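Local coordinates for protein endonuclease Bse634IR (Geobacillus stearothermophilus, PDB 3V1Z) that acts as a Type IIF restriction endonuclease that recognises a degenerate DNA sequence and probably cleaves it with the help of divalent metal ions, at residues Ser8-Glu13 with Asn52-Val57; Trp78-Ile83 with Val195-Ser200; Tyr99-Met104 with Pro145-Ile150. The protein carries 1 engineered substitution. All coordinates share one frame; numbering follows the deposited sequence.

In the fold
The three contacts run from the N-terminal part of the chain to the DNA-binding core. Contact 1, where the start of strand 11-16 meets helix 43-60, closes first along the sequence; its centre lies about 21 Å from that of contact 2, and Val54 packs on Trp78 to join them through helix 68-93. Contact 2 sets that helix against strand 191-198 and encloses contact 3 in its loop. Contacts 2 and 3, with centres about 12 Å apart, share one mixed sheet, in which strands 147-151 and 191-198 are neighbours. There Asp146 OD2 accepts from Leu197 N, linking two residues seen to bind calcium in a crystal structure of this PDDEXK nuclease; no calcium is bound to this chain.

Contact 1 (Ser8-Glu13 with Asn52-Val57); sequences SNCVEE and NYVKDV
Ser8 and Tyr53 bring their hydroxyls within 3.0 Å of each other (OG to OH), and both bond to the same carboxylate oxygen, OE2 of Glu32 on helix 26-34. Ser8 OG is held from a second direction, since it accepts from Cys10 N at 3.3 Å with an N-H...O angle of 167°, forming an ST turn just ahead of the strand. A phenylalanine in place of Tyr53 would probably leave Glu32 OE2 with one hydroxyl partner fewer and Ser8 OG without its polar neighbour. The sulfur contact comes next: Cys10 SG approaches the tyrosine ring obliquely, 3.7 Å from Tyr53 CE2. With SG set between the backbone N and the carbonyl carbon (chi1 75°), the sulfur points at helix 43-60, where it also reaches Val54 CB (3.7 Å) and settles beside Val57. The segment thus lays the entry to the two-stranded antiparallel sheet of 11-16 and 19-24 on that helix. Apolar contacts complete it. Val57 CG2 sits over one face of the Tyr53 ring near its rim and lies 3.6 Å from Ser8 OG, while the other methyl, CG1, meets Val11 CG2 at 3.7 Å as the two side chains pass alongside, running opposite ways.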
loop_
_atom_site.group_PDB
_atom_site.type_symbol
_atom_site.label_atom_id
_atom_site.label_comp_id
_atom_site.label_asym_id
_atom_site.label_seq_id
_atom_site.Cartn_x
_atom_site.Cartn_y
_atom_site.Cartn_z
ATOM N N SER A 8 -21.203 11.966 -27.074
ATOM C CA SER A 8 -19.920 11.596 -26.482
ATOM C C SER A 8 -19.789 10.085 -26.286
ATOM O O SER A 8 -20.781 9.385 -26.076
ATOM C CB SER A 8 -19.737 12.313 -25.146
ATOM O OG SER A 8 -18.558 11.891 -24.495
ATOM N N ASN A 9 -18.554 9.598 -26.367
ATOM C CA ASN A 9 -18.250 8.189 -26.134
ATOM C C ASN A 9 -17.303 7.967 -24.951
ATOM O O ASN A 9 -16.659 6.921 -24.849
ATOM C CB ASN A 9 -17.702 7.533 -27.410
ATOM C CG ASN A 9 -18.784 7.259 -28.444
ATOM O OD1 ASN A 9 -18.562 7.423 -29.645
ATOM N ND2 ASN A 9 -19.962 6.836 -27.984
ATOM N N CYS A 10 -17.243 8.947 -24.049
ATOM C CA CYS A 10 -16.417 8.842 -22.844
ATOM C C CYS A 10 -17.029 7.885 -21.812
ATOM O O CYS A 10 -16.402 7.562 -20.800
ATOM C CB CYS A 10 -16.182 10.222 -22.226
ATOM S SG CYS A 10 -17.600 10.904 -21.357
ATOM N N VAL A 11 -18.266 7.466 -22.071
ATOM C CA VAL A 11 -18.951 6.440 -21.284
ATOM C C VAL A 11 -19.562 5.398 -22.225
ATOM O O VAL A 11 -20.027 5.730 -23.319
ATOM C CB VAL A 11 -20.040 7.026 -20.338
ATOM C CG1 VAL A 11 -19.408 7.832 -19.209
ATOM C CG2 VAL A 11 -21.058 7.867 -21.109
ATOM N N GLU A 12 -19.544 4.142 -21.792
ATOM C CA GLU A 12 -19.995 3.025 -22.611
ATOM C C GLU A 12 -21.028 2.198 -21.857
ATOM O O GLU A 12 -20.973 2.078 -20.630
ATOM C CB GLU A 12 -18.809 2.136 -23.003
ATOM C CG GLU A 12 -18.961 1.455 -24.347
ATOM C CD GLU A 12 -18.227 0.128 -24.440
ATOM O OE1 GLU A 12 -17.077 0.022 -23.959
ATOM O OE2 GLU A 12 -18.807 -0.819 -25.015
ATOM N N GLU A 13 -21.970 1.635 -22.603
ATOM C CA GLU A 13 -22.997 0.772 -22.037
ATOM C C GLU A 13 -22.691 -0.683 -22.354
ATOM O O GLU A 13 -22.315 -1.016 -23.483
ATOM C CB GLU A 13 -24.373 1.146 -22.586
ATOM C CG GLU A 13 -25.027 2.328 -21.896
ATOM C CD GLU A 13 -26.280 2.788 -22.613
ATOM O OE1 GLU A 13 -26.157 3.473 -23.654
ATOM O OE2 GLU A 13 -27.392 2.469 -22.135
ATOM N N ASN A 52 -15.649 16.045 -14.378
ATOM C CA ASN A 52 -16.881 16.801 -14.562
ATOM C C ASN A 52 -17.430 16.701 -15.982
ATOM O O ASN A 52 -18.634 16.806 -16.181
ATOM C CB ASN A 52 -16.684 18.268 -14.162
ATOM C CG ASN A 52 -16.447 18.437 -12.672
ATOM O OD1 ASN A 52 -16.826 17.581 -11.868
ATOM N ND2 ASN A 52 -15.819 19.548 -12.294
ATOM N N TYR A 53 -16.552 16.487 -16.961
ATOM C CA TYR A 53 -16.986 16.227 -18.333
ATOM C C TYR A 53 -17.741 14.902 -18.477
ATOM O O TYR A 53 -18.788 14.866 -19.123
ATOM C CB TYR A 53 -15.816 16.295 -19.324
ATOM C CG TYR A 53 -16.186 15.855 -20.726
ATOM C CD1 TYR A 53 -16.893 16.703 -21.585
ATOM C CD2 TYR A 53 -15.838 14.589 -21.193
ATOM C CE1 TYR A 53 -17.242 16.296 -22.877
ATOM C CE2 TYR A 53 -16.181 14.175 -22.477
ATOM C CZ TYR A 53 -16.882 15.031 -23.312
ATOM O OH TYR A 53 -17.215 14.613 -24.584
ATOM N N VAL A 54 -17.220 13.819 -17.895
ATOM C CA VAL A 54 -17.914 12.521 -17.994
ATOM C C VAL A 54 -19.210 12.539 -17.172
ATOM O O VAL A 54 -20.194 11.902 -17.548
ATOM C CB VAL A 54 -17.013 11.242 -17.679
ATOM C CG1 VAL A 54 -15.518 11.537 -17.762
ATOM C CG2 VAL A 54 -17.351 10.615 -16.354
ATOM N N LYS A 55 -19.196 13.292 -16.072
ATOM C CA LYS A 55 -20.355 13.470 -15.199
ATOM C C LYS A 55 -21.479 14.232 -15.902
ATOM O O LYS A 55 -22.655 13.901 -15.745
ATOM C CB LYS A 55 -19.948 14.200 -13.918
ATOM C CG LYS A 55 -19.385 13.294 -12.837
ATOM C CD LYS A 55 -18.858 14.109 -11.658
ATOM C CE LYS A 55 -18.596 13.227 -10.451
ATOM N NZ LYS A 55 -17.754 13.925 -9.451
ATOM N N ASP A 56 -21.109 15.252 -16.670
ATOM C CA ASP A 56 -22.054 15.981 -17.504
ATOM C C ASP A 56 -22.613 15.101 -18.619
ATOM O O ASP A 56 -23.802 15.184 -18.945
ATOM C CB ASP A 56 -21.389 17.224 -18.089
ATOM C CG ASP A 56 -21.090 18.269 -17.039
ATOM O OD1 ASP A 56 -21.563 18.122 -15.890
ATOM O OD2 ASP A 56 -20.373 19.239 -17.359
ATOM N N VAL A 57 -21.761 14.254 -19.186
ATOM C CA VAL A 57 -22.169 13.327 -20.245
ATOM C C VAL A 57 -23.208 12.307 -19.767
ATOM O O VAL A 57 -24.231 12.139 -20.416
ATOM C CB VAL A 57 -20.950 12.632 -20.907
ATOM C CG1 VAL A 57 -21.382 11.451 -21.764
ATOM C CG2 VAL A 57 -20.174 13.631 -21.756
#

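Contact 2 (Trp78-Ile83 with Val195-Ser200). With nucleotides of chain C.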
loop_
_atom_site.group_PDB
_atom_site.type_symbol
_atom_site.label_atom_id
_atom_site.label_comp_id
_atom_site.label_asym_id
_atom_site.label_seq_id
_atom_site.Cartn_x
_atom_site.Cartn_y
_atom_site.Cartn_z
ATOM N N TRP A 78 -5.751 8.976 -16.327
ATOM C CA TRP A 78 -5.603 10.321 -16.873
ATOM C C TRP A 78 -4.239 10.911 -16.509
ATOM O O TRP A 78 -3.482 11.303 -17.393
ATOM C CB TRP A 78 -6.731 11.246 -16.411
ATOM C CG TRP A 78 -8.085 10.916 -16.963
ATOM C CD1 TRP A 78 -8.364 10.271 -18.134
ATOM C CD2 TRP A 78 -9.346 11.250 -16.374
ATOM N NE1 TRP A 78 -9.725 10.167 -18.304
ATOM C CE2 TRP A 78 -10.351 10.764 -17.237
ATOM C CE3 TRP A 78 -9.724 11.911 -15.193
ATOM C CZ2 TRP A 78 -11.724 10.919 -16.962
ATOM C CZ3 TRP A 78 -11.089 12.060 -14.912
ATOM C CH2 TRP A 78 -12.069 11.559 -15.796
ATOM N N PHE A 79 -3.943 10.950 -15.212
ATOM C CA PHE A 79 -2.658 11.418 -14.687
ATOM C C PHE A 79 -1.467 10.709 -15.359
ATOM O O PHE A 79 -0.530 11.361 -15.806
ATOM C CB PHE A 79 -2.639 11.248 -13.158
ATOM C CG PHE A 79 -1.506 11.959 -12.458
ATOM C CD1 PHE A 79 -1.368 13.342 -12.533
ATOM C CD2 PHE A 79 -0.603 11.242 -11.687
ATOM C CE1 PHE A 79 -0.320 13.997 -11.872
ATOM C CE2 PHE A 79 0.443 11.878 -11.021
ATOM C CZ PHE A 79 0.585 13.264 -11.113
ATOM N N GLU A 80 -1.523 9.382 -15.466
ATOM C CA GLU A 80 -0.429 8.625 -16.097
ATOM C C GLU A 80 -0.229 8.998 -17.567
ATOM O O GLU A 80 0.906 9.155 -18.021
ATOM C CB GLU A 80 -0.629 7.120 -15.933
ATOM C CG GLU A 80 -0.466 6.634 -14.495
ATOM C CD GLU A 80 -1.289 5.385 -14.187
ATOM O OE1 GLU A 80 -1.536 4.573 -15.105
ATOM O OE2 GLU A 80 -1.702 5.225 -13.016
ATOM N N VAL A 81 -1.330 9.155 -18.298
ATOM C CA VAL A 81 -1.273 9.533 -19.711
ATOM C C VAL A 81 -0.790 10.983 -19.882
ATOM O O VAL A 81 0.038 11.265 -20.750
ATOM C CB VAL A 81 -2.619 9.270 -20.442
ATOM C CG1 VAL A 81 -2.584 9.798 -21.865
ATOM C CG2 VAL A 81 -2.934 7.774 -20.460
ATOM N N MET A 82 -1.277 11.888 -19.036
ATOM C CA MET A 82 -0.787 13.269 -19.034
ATOM C C MET A 82 0.732 13.304 -18.858
ATOM O O MET A 82 1.424 14.028 -19.573
ATOM C CB MET A 82 -1.469 14.093 -17.937
ATOM C CG MET A 82 -2.899 14.544 -18.247
ATOM S SD MET A 82 -3.667 15.276 -16.773
ATOM C CE MET A 82 -5.355 15.463 -17.343
ATOM N N ILE A 83 1.236 12.506 -17.912
ATOM C CA ILE A 83 2.666 12.424 -17.602
ATOM C C ILE A 83 3.446 11.786 -18.751
ATOM O O ILE A 83 4.469 12.312 -19.175
ATOM C CB ILE A 83 2.922 11.619 -16.293
ATOM C CG1 ILE A 83 2.204 12.250 -15.086
ATOM C CG2 ILE A 83 4.424 11.449 -16.025
ATOM C CD1 ILE A 83 2.588 13.659 -14.769
ATOM N N VAL A 195 9.658 6.066 -11.605
ATOM C CA VAL A 195 8.798 6.995 -10.861
ATOM C C VAL A 195 7.439 6.351 -10.592
ATOM O O VAL A 195 6.857 5.695 -11.473
ATOM C CB VAL A 195 8.606 8.370 -11.584
ATOM C CG1 VAL A 195 7.924 9.376 -10.669
ATOM C CG2 VAL A 195 9.945 8.949 -12.070
ATOM N N GLY A 196 6.967 6.515 -9.359
ATOM C CA GLY A 196 5.614 6.156 -8.979
ATOM C C GLY A 196 4.726 7.380 -9.002
ATOM O O GLY A 196 5.030 8.405 -8.367
ATOM N N LEU A 197 3.611 7.261 -9.715
ATOM C CA LEU A 197 2.728 8.388 -9.989
ATOM C C LEU A 197 1.398 8.235 -9.265
ATOM O O LEU A 197 0.682 7.252 -9.468
ATOM C CB LEU A 197 2.502 8.515 -11.502
ATOM C CG LEU A 197 3.738 8.738 -12.389
ATOM C CD1 LEU A 197 3.373 8.587 -13.855
ATOM C CD2 LEU A 197 4.369 10.101 -12.123
ATOM N N LYS A 198 1.062 9.216 -8.426
ATOM C CA LYS A 198 -0.177 9.162 -7.656
ATOM C C LYS A 198 -0.935 10.473 -7.691
ATOM O O LYS A 198 -0.363 11.519 -7.421
ATOM C CB LYS A 198 0.116 8.750 -6.214
ATOM C CG LYS A 198 0.218 7.241 -6.020
ATOM C CD LYS A 198 1.219 6.900 -4.942
ATOM C CE LYS A 198 0.884 5.586 -4.246
ATOM N NZ LYS A 198 0.764 4.453 -5.194
ATOM N N THR A 199 -2.223 10.421 -8.020
ATOM C CA THR A 199 -3.042 11.634 -7.998
ATOM C C THR A 199 -3.136 12.202 -6.581
ATOM O O THR A 199 -3.155 13.417 -6.389
ATOM C CB THR A 199 -4.460 11.406 -8.570
ATOM O OG1 THR A 199 -5.161 10.464 -7.756
ATOM C CG2 THR A 199 -4.393 10.886 -10.006
ATOM N N SER A 200 -3.178 11.314 -5.592
ATOM C CA SER A 200 -3.193 11.720 -4.195
ATOM C C SER A 200 -2.454 10.683 -3.374
ATOM O O SER A 200 -2.189 9.570 -3.858
ATOM C CB SER A 200 -4.631 11.866 -3.685
ATOM O OG SER A 200 -5.261 10.603 -3.559
ATOM P P DC C 7 -3.335 6.570 -8.427
ATOM O OP1 DC C 7 -2.912 7.831 -9.067
ATOM O OP2 DC C 7 -2.446 5.818 -7.509
ATOM O "O5'" DC C 7 -4.710 6.826 -7.679
ATOM C "C5'" DC C 7 -5.837 7.384 -8.380
ATOM C "C4'" DC C 7 -6.991 7.436 -7.407
ATOM O "O4'" DC C 7 -7.375 6.078 -7.074
ATOM C "C3'" DC C 7 -6.636 8.141 -6.088
ATOM O "O3'" DC C 7 -7.711 8.897 -5.592
ATOM C "C2'" DC C 7 -6.432 6.985 -5.125
ATOM C "C1'" DC C 7 -7.433 5.973 -5.666
ATOM N N1 DC C 7 -7.106 4.603 -5.172
ATOM C C2 DC C 7 -8.099 3.859 -4.519
ATOM O O2 DC C 7 -9.242 4.334 -4.396
ATOM N N3 DC C 7 -7.777 2.623 -4.053
ATOM C C4 DC C 7 -6.540 2.142 -4.210
ATOM N N4 DC C 7 -6.275 0.927 -3.733
ATOM C C5 DC C 7 -5.517 2.889 -4.863
ATOM C C6 DC C 7 -5.842 4.105 -5.328
ATOM P P DG C 8 -8.157 10.305 -6.178
ATOM O OP1 DG C 8 -7.625 10.528 -7.539
ATOM O OP2 DG C 8 -7.914 11.299 -5.098
ATOM O "O5'" DG C 8 -9.701 9.974 -6.409
ATOM C "C5'" DG C 8 -10.713 10.626 -5.736
ATOM C "C4'" DG C 8 -11.663 9.656 -5.056
ATOM O "O4'" DG C 8 -11.008 8.473 -4.513
ATOM C "C3'" DG C 8 -12.267 10.374 -3.876
ATOM O "O3'" DG C 8 -13.665 10.163 -3.851
ATOM C "C2'" DG C 8 -11.511 9.818 -2.669
ATOM C "C1'" DG C 8 -11.221 8.392 -3.124
ATOM N N9 DG C 8 -10.023 7.828 -2.507
ATOM C C8 DG C 8 -8.769 8.397 -2.450
ATOM N N7 DG C 8 -7.888 7.668 -1.829
ATOM C C5 DG C 8 -8.596 6.537 -1.444
ATOM C C6 DG C 8 -8.169 5.381 -0.733
ATOM O O6 DG C 8 -7.034 5.129 -0.297
ATOM N N1 DG C 8 -9.214 4.467 -0.547
ATOM C C2 DG C 8 -10.512 4.650 -0.995
ATOM N N2 DG C 8 -11.403 3.675 -0.743
ATOM N N3 DG C 8 -10.913 5.728 -1.658
ATOM C C4 DG C 8 -9.913 6.622 -1.851
#
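Phe79 and Glu80 face Thr199 and Leu197 where helix 78-83 crosses strand 195-198, the two axes 8.7 Å apart at an angle of 132°. Phe79 is clasped on both faces of its ring: Ile83 CG1, one helical turn on, lies over the centre of one, and Thr199 CA covers the other. With its CG anti to the backbone N (chi1 -167°), the ring reaches across to the strand, its CE2 4.0 Å from Leu197 CB and 3.7 Å from Lys198 O. Beside it Leu197 CD1 packs 3.7 Å from Ile83 CG2, the two side chains running opposite ways. Thr199 CG2 is wedged between Phe79 CB, 3.6 Å away, and OP1 of DC7 of chain C. Just past the strand the chain turns polar. Thr199 N donates to that same OP1 at 2.9 Å. Thr199 OG1 points at OP1 of DG8 of chain C, at a modelled distance too short to be trusted in detail. Ser200 OG, also bonded by Arg205, donates to OP2 of DG8 of chain C at 3.1 Å. Apolar on one side and phosphate-binding on the other, the strand end contacts two successive phosphates, the first of them close to Leu197, a calcium-binding residue in a crystal structure of this protein.

Contact 3 (Tyr99-Met104 with Pro145-Ile150). With nucleotides of chain C.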
loop_
_atom_site.group_PDB
_atom_site.type_symbol
_atom_site.label_atom_id
_atom_site.label_comp_id
_atom_site.label_asym_id
_atom_site.label_seq_id
_atom_site.Cartn_x
_atom_site.Cartn_y
_atom_site.Cartn_z
ATOM N N TYR A 99 18.026 9.250 -24.002
ATOM C CA TYR A 99 17.063 8.940 -22.939
ATOM C C TYR A 99 15.690 8.545 -23.479
ATOM O O TYR A 99 15.240 9.035 -24.514
ATOM C CB TYR A 99 16.893 10.121 -21.974
ATOM C CG TYR A 99 18.036 10.331 -21.012
ATOM C CD1 TYR A 99 17.978 9.845 -19.705
ATOM C CD2 TYR A 99 19.168 11.037 -21.399
ATOM C CE1 TYR A 99 19.036 10.043 -18.819
ATOM C CE2 TYR A 99 20.219 11.247 -20.523
ATOM C CZ TYR A 99 20.150 10.751 -19.240
ATOM O OH TYR A 99 21.205 10.973 -18.394
ATOM N N LEU A 100 15.036 7.642 -22.762
ATOM C CA LEU A 100 13.628 7.345 -22.993
ATOM C C LEU A 100 12.909 7.425 -21.664
ATOM O O LEU A 100 13.434 6.972 -20.647
ATOM C CB LEU A 100 13.443 5.958 -23.609
ATOM C CG LEU A 100 13.840 5.752 -25.077
ATOM C CD1 LEU A 100 13.709 4.285 -25.465
ATOM C CD2 LEU A 100 13.014 6.637 -26.011
ATOM N N ILE A 101 11.722 8.023 -21.672
ATOM C CA ILE A 101 10.840 7.995 -20.505
ATOM C C ILE A 101 9.578 7.228 -20.892
ATOM O O ILE A 101 8.832 7.654 -21.777
ATOM C CB ILE A 101 10.494 9.405 -19.973
ATOM C CG1 ILE A 101 11.764 10.207 -19.679
ATOM C CG2 ILE A 101 9.654 9.308 -18.698
ATOM C CD1 ILE A 101 12.033 11.320 -20.645
ATOM N N ILE A 102 9.355 6.097 -20.223
ATOM C CA ILE A 102 8.376 5.103 -20.670
ATOM C C ILE A 102 7.344 4.790 -19.590
ATOM O O ILE A 102 7.702 4.394 -18.485
ATOM C CB ILE A 102 9.082 3.781 -21.109
ATOM C CG1 ILE A 102 10.115 4.053 -22.213
ATOM C CG2 ILE A 102 8.056 2.729 -21.564
ATOM C CD1 ILE A 102 11.189 3.007 -22.342
ATOM N N LYS A 103 6.068 4.984 -19.920
ATOM C CA LYS A 103 4.952 4.536 -19.079
ATOM C C LYS A 103 4.758 3.026 -19.240
ATOM O O LYS A 103 4.394 2.535 -20.319
ATOM C CB LYS A 103 3.674 5.328 -19.411
ATOM C CG LYS A 103 2.322 4.742 -18.934
ATOM C CD LYS A 103 2.283 4.382 -17.455
ATOM C CE LYS A 103 0.930 3.792 -17.047
ATOM N NZ LYS A 103 0.435 2.684 -17.928
ATOM N N MET A 104 5.013 2.298 -18.156
ATOM C CA MET A 104 4.957 0.842 -18.180
ATOM C C MET A 104 3.534 0.324 -17.937
ATOM O O MET A 104 2.768 0.938 -17.185
ATOM C CB MET A 104 5.919 0.253 -17.135
ATOM C CG MET A 104 7.407 0.537 -17.381
ATOM S SD MET A 104 8.043 -0.134 -18.933
ATOM C CE MET A 104 8.090 -1.893 -18.589
ATOM N N PRO A 145 6.946 -0.457 -12.092
ATOM C CA PRO A 145 7.045 0.992 -11.893
ATOM C C PRO A 145 6.165 1.699 -12.919
ATOM O O PRO A 145 6.026 1.207 -14.045
ATOM C CB PRO A 145 8.519 1.288 -12.162
ATOM C CG PRO A 145 9.223 -0.014 -12.019
ATOM C CD PRO A 145 8.243 -1.056 -12.457
ATOM N N ASP A 146 5.549 2.814 -12.533
ATOM C CA ASP A 146 4.674 3.538 -13.458
ATOM C C ASP A 146 5.478 4.125 -14.603
ATOM O O ASP A 146 5.106 3.999 -15.768
ATOM C CB ASP A 146 3.890 4.647 -12.748
ATOM C CG ASP A 146 2.929 4.117 -11.706
ATOM O OD1 ASP A 146 2.306 3.055 -11.939
ATOM O OD2 ASP A 146 2.789 4.781 -10.652
ATOM N N LEU A 147 6.590 4.762 -14.261
ATOM C CA LEU A 147 7.439 5.424 -15.243
ATOM C C LEU A 147 8.863 4.883 -15.130
ATOM O O LEU A 147 9.365 4.699 -14.028
ATOM C CB LEU A 147 7.397 6.937 -14.994
ATOM C CG LEU A 147 7.531 7.961 -16.123
ATOM C CD1 LEU A 147 6.409 7.867 -17.161
ATOM C CD2 LEU A 147 7.582 9.368 -15.524
ATOM N N LEU A 148 9.500 4.591 -16.265
ATOM C CA LEU A 148 10.914 4.199 -16.267
ATOM C C LEU A 148 11.775 5.108 -17.137
ATOM O O LEU A 148 11.427 5.407 -18.278
ATOM C CB LEU A 148 11.107 2.730 -16.667
ATOM C CG LEU A 148 10.794 1.641 -15.631
ATOM C CD1 LEU A 148 11.203 0.262 -16.167
ATOM C CD2 LEU A 148 11.461 1.912 -14.269
ATOM N N ILE A 149 12.902 5.539 -16.576
ATOM C CA ILE A 149 13.852 6.378 -17.296
ATOM C C ILE A 149 15.076 5.548 -17.661
ATOM O O ILE A 149 15.773 5.016 -16.795
ATOM C CB ILE A 149 14.212 7.674 -16.511
ATOM C CG1 ILE A 149 12.984 8.580 -16.384
ATOM C CG2 ILE A 149 15.308 8.450 -17.210
ATOM C CD1 ILE A 149 12.151 8.332 -15.149
ATOM N N ILE A 150 15.301 5.416 -18.962
ATOM C CA ILE A 150 16.357 4.567 -19.485
ATOM C C ILE A 150 17.359 5.393 -20.281
ATOM O O ILE A 150 16.979 6.130 -21.196
ATOM C CB ILE A 150 15.756 3.426 -20.350
ATOM C CG1 ILE A 150 15.088 2.393 -19.438
ATOM C CG2 ILE A 150 16.822 2.755 -21.207
ATOM C CD1 ILE A 150 13.721 1.963 -19.897
ATOM P P DC C 6 -0.259 1.781 -9.120
ATOM O OP1 DC C 6 0.828 2.715 -9.468
ATOM O OP2 DC C 6 -0.297 1.152 -7.788
ATOM O "O5'" DC C 6 -1.638 2.552 -9.332
ATOM C "C5'" DC C 6 -2.062 3.066 -10.597
ATOM C "C4'" DC C 6 -3.544 3.415 -10.578
ATOM O "O4'" DC C 6 -4.340 2.211 -10.518
ATOM C "C3'" DC C 6 -4.016 4.215 -9.368
ATOM O "O3'" DC C 6 -3.773 5.573 -9.604
ATOM C "C2'" DC C 6 -5.509 3.924 -9.337
ATOM C "C1'" DC C 6 -5.578 2.497 -9.875
ATOM N N1 DC C 6 -5.859 1.468 -8.810
ATOM C C2 DC C 6 -7.186 1.118 -8.499
ATOM O O2 DC C 6 -8.125 1.666 -9.090
ATOM N N3 DC C 6 -7.406 0.182 -7.539
ATOM C C4 DC C 6 -6.383 -0.395 -6.910
ATOM N N4 DC C 6 -6.659 -1.310 -5.971
ATOM C C5 DC C 6 -5.030 -0.057 -7.214
ATOM C C6 DC C 6 -4.817 0.862 -8.157
#
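Asp146 O takes one hydrogen bond, from Met104 N at 2.9 Å and tilted 33° from the carbonyl plane, and a weaker CA-H...O contact from Lys103 CA; Lys103 CD packs against it at 3.3 Å. From here the antiparallel ladder runs on through reciprocal bonds between Ile102 and Leu148 and between Leu100 and Ile150. On one face of the sheet, Ile101 CG2 touches Leu147 CG at 3.6 Å, its CG1 lies alongside Ile149 CG1, and Ile149 CG2 meets the edge of the Tyr99 ring. The opposite face carries Ile102 CD1 against Ile150 CD1 (3.7 Å) and Met104 CG against Leu148. The chain of Lys103, bent at chi2 (52°) and chi4, carries NZ back to Met104 O, which it approaches from above the carbonyl plane. Asp146 and Leu147 form a classic beta bulge opposite Val195, inside the sheet where strand 147-151 pairs with 191-198. There Leu197 N holds Asp146 OD2, while Asp146 OD1 lies 2.9 Å from OP1 of DC6 of chain C. Carboxylate and phosphate oxygens brought so close are consistent with a place for a cation between protein and DNA, and Asp146 does bind calcium in a crystal structure of this protein, though none is bound to this chain here.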